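Local coordinates for mitogen-activated protein kinase, putative (Map kinase-like protein) (Leishmania major, PDB 3PG1), which probably phosphorylates serine and threonine residues of target proteins with ATP, as a parasite member of the MAP kinase family, at residues A[196-200]-A[232-237]. Sequence-based numbering, arbitrary orientation.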
loop_
_atom_site.group_PDB
_atom_site.type_symbol
_atom_site.label_atom_id
_atom_site.label_comp_id
_atom_site.label_asym_id
_atom_site.label_seq_id
_atom_site.Cartn_x
_atom_site.Cartn_y
_atom_site.Cartn_z
ATOM N N HIS A 196 -1.693 8.694 4.501
ATOM C CA HIS A 196 -1.817 9.904 5.312
ATOM C C HIS A 196 -1.192 9.691 6.712
ATOM O O HIS A 196 -1.047 8.541 7.178
ATOM C CB HIS A 196 -3.321 10.265 5.470
ATOM C CG HIS A 196 -3.634 11.729 5.553
ATOM N ND1 HIS A 196 -4.785 12.261 4.961
ATOM C CD2 HIS A 196 -2.944 12.740 6.136
ATOM C CE1 HIS A 196 -4.775 13.553 5.253
ATOM N NE2 HIS A 196 -3.690 13.891 5.960
ATOM N N ARG A 197 -0.865 10.823 7.398
ATOM C CA ARG A 197 -0.405 10.855 8.787
ATOM C C ARG A 197 -1.446 10.136 9.732
ATOM O O ARG A 197 -1.075 9.521 10.725
ATOM C CB ARG A 197 -0.151 12.317 9.222
ATOM C CG ARG A 197 -1.234 13.360 8.808
ATOM C CD ARG A 197 -0.951 14.769 9.302
ATOM N NE ARG A 197 -2.162 15.588 9.393
ATOM C CZ ARG A 197 -2.632 16.349 8.407
ATOM N NH1 ARG A 197 -1.990 16.411 7.244
ATOM N NH2 ARG A 197 -3.743 17.062 8.579
ATOM N N TRP A 198 -2.731 10.129 9.332
ATOM C CA TRP A 198 -3.841 9.555 10.090
ATOM C C TRP A 198 -3.814 8.040 10.325
ATOM O O TRP A 198 -4.468 7.563 11.260
ATOM C CB TRP A 198 -5.196 9.983 9.486
ATOM C CG TRP A 198 -5.469 11.468 9.441
ATOM C CD1 TRP A 198 -4.746 12.472 10.038
ATOM C CD2 TRP A 198 -6.609 12.095 8.851
ATOM N NE1 TRP A 198 -5.354 13.685 9.827
ATOM C CE2 TRP A 198 -6.491 13.490 9.078
ATOM C CE3 TRP A 198 -7.711 11.617 8.101
ATOM C CZ2 TRP A 198 -7.466 14.408 8.639
ATOM C CZ3 TRP A 198 -8.654 12.528 7.644
ATOM C CH2 TRP A 198 -8.531 13.905 7.915
ATOM N N TYR A 199 -3.045 7.293 9.512
ATOM C CA TYR A 199 -2.999 5.820 9.590
ATOM C C TYR A 199 -1.672 5.290 10.084
ATOM O O TYR A 199 -1.472 4.097 10.030
ATOM C CB TYR A 199 -3.340 5.217 8.196
ATOM C CG TYR A 199 -4.642 5.771 7.646
ATOM C CD1 TYR A 199 -5.848 5.112 7.861
ATOM C CD2 TYR A 199 -4.672 6.985 6.951
ATOM C CE1 TYR A 199 -7.057 5.654 7.418
ATOM C CE2 TYR A 199 -5.873 7.540 6.518
ATOM C CZ TYR A 199 -7.062 6.864 6.740
ATOM O OH TYR A 199 -8.251 7.390 6.288
ATOM N N ARG A 200 -0.753 6.171 10.528
ATOM C CA ARG A 200 0.592 5.784 10.958
ATOM C C ARG A 200 0.584 5.281 12.383
ATOM O O ARG A 200 0.078 5.952 13.287
ATOM C CB ARG A 200 1.580 6.967 10.832
ATOM C CG ARG A 200 1.692 7.525 9.418
ATOM C CD ARG A 200 3.087 7.425 8.847
ATOM N NE ARG A 200 3.194 8.119 7.560
ATOM C CZ ARG A 200 2.808 7.617 6.388
ATOM N NH1 ARG A 200 2.260 6.410 6.319
ATOM N NH2 ARG A 200 2.928 8.339 5.280
ATOM N N ALA A 232 -12.385 9.061 9.500
ATOM C CA ALA A 232 -11.109 8.545 10.026
ATOM C C ALA A 232 -11.081 8.674 11.538
ATOM O O ALA A 232 -11.690 9.584 12.116
ATOM C CB ALA A 232 -9.908 9.224 9.372
ATOM N N LEU A 233 -10.470 7.702 12.162
ATOM C CA LEU A 233 -10.407 7.554 13.602
ATOM C C LEU A 233 -9.525 8.588 14.315
ATOM O O LEU A 233 -9.936 9.111 15.335
ATOM C CB LEU A 233 -9.907 6.119 13.918
ATOM C CG LEU A 233 -9.882 5.717 15.368
ATOM C CD1 LEU A 233 -11.241 5.928 15.996
ATOM C CD2 LEU A 233 -9.450 4.259 15.507
ATOM N N PHE A 234 -8.304 8.821 13.822
ATOM C CA PHE A 234 -7.309 9.693 14.458
ATOM C C PHE A 234 -6.873 10.777 13.500
ATOM O O PHE A 234 -5.867 10.632 12.768
ATOM C CB PHE A 234 -6.109 8.857 14.912
ATOM C CG PHE A 234 -6.377 7.690 15.852
ATOM C CD1 PHE A 234 -6.012 6.389 15.499
ATOM C CD2 PHE A 234 -7.001 7.891 17.082
ATOM C CE1 PHE A 234 -6.200 5.316 16.395
ATOM C CE2 PHE A 234 -7.221 6.815 17.958
ATOM C CZ PHE A 234 -6.777 5.538 17.622
ATOM N N ARG A 235 -7.624 11.876 13.518
ATOM C CA ARG A 235 -7.467 12.986 12.554
ATOM C C ARG A 235 -6.636 14.120 13.089
ATOM O O ARG A 235 -7.112 15.237 13.163
ATOM C CB ARG A 235 -8.848 13.474 12.048
ATOM C CG ARG A 235 -9.630 12.337 11.384
ATOM C CD ARG A 235 -10.959 12.779 10.761
ATOM N NE ARG A 235 -11.806 13.585 11.644
ATOM C CZ ARG A 235 -12.486 13.134 12.698
ATOM N NH1 ARG A 235 -12.367 11.867 13.083
ATOM N NH2 ARG A 235 -13.265 13.953 13.393
ATOM N N GLY A 236 -5.386 13.825 13.448
ATOM C CA GLY A 236 -4.497 14.825 14.010
ATOM C C GLY A 236 -3.837 15.676 12.944
ATOM O O GLY A 236 -3.883 15.347 11.760
ATOM N N SER A 237 -3.170 16.728 13.361
ATOM C CA SER A 237 -2.479 17.631 12.430
ATOM C C SER A 237 -1.029 17.867 12.819
ATOM O O SER A 237 -0.326 18.614 12.127
ATOM C CB SER A 237 -3.211 18.963 12.360
ATOM O OG SER A 237 -3.152 19.629 13.614
HETATM O O HOH W 1 -7.144 7.254 11.553
#
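Ala232 begins the contact with its CB, which lies 3.5 Å from CE3 of the Trp198 indole and also touches the hydroxyl of Tyr199. At Phe234 the backbone takes over: its carbonyl O sits 3.4 Å from Trp198 CB and receives a CA-H...O contact from Trp198 CA, while a water accepts from Phe234 N and donates to Trp198 O, 2.7 Å away. Arg235 lies across one indole face. Its CA forms a CH-pi contact 3.6 Å from the centroid of the five-membered ring, and CB, CG and CD run on over the six-membered ring. A bend at chi3 (-49°) then turns the guanidinium nearly perpendicular to the indole, where Arg235 NH1 hydrogen-bonds Ala232 O and ties the loop to itself. His196 covers the opposite indole face. Gly236 O accepts two hydrogen bonds: from Trp198 NE1, 2.9 Å away, in the carbonyl plane on a lone pair, and from NE of the extended Arg197 side chain, almost straight (N-H...O 170°) but tilted from that plane. Ser237 closes the row with CA 3.7 Å from Arg197 NE. The contact joins the P+1 loop region of the activation segment, directly before the Ala-Pro-Glu motif and helix 202-205, to the loop linking helices 214-229 and 239-250; Tyr199 OH is hydrogen-bonded to Glu226 of the first helix, and Gln242 of the second touches Trp198 and hydrogen-bonds Phe234 O through NE2.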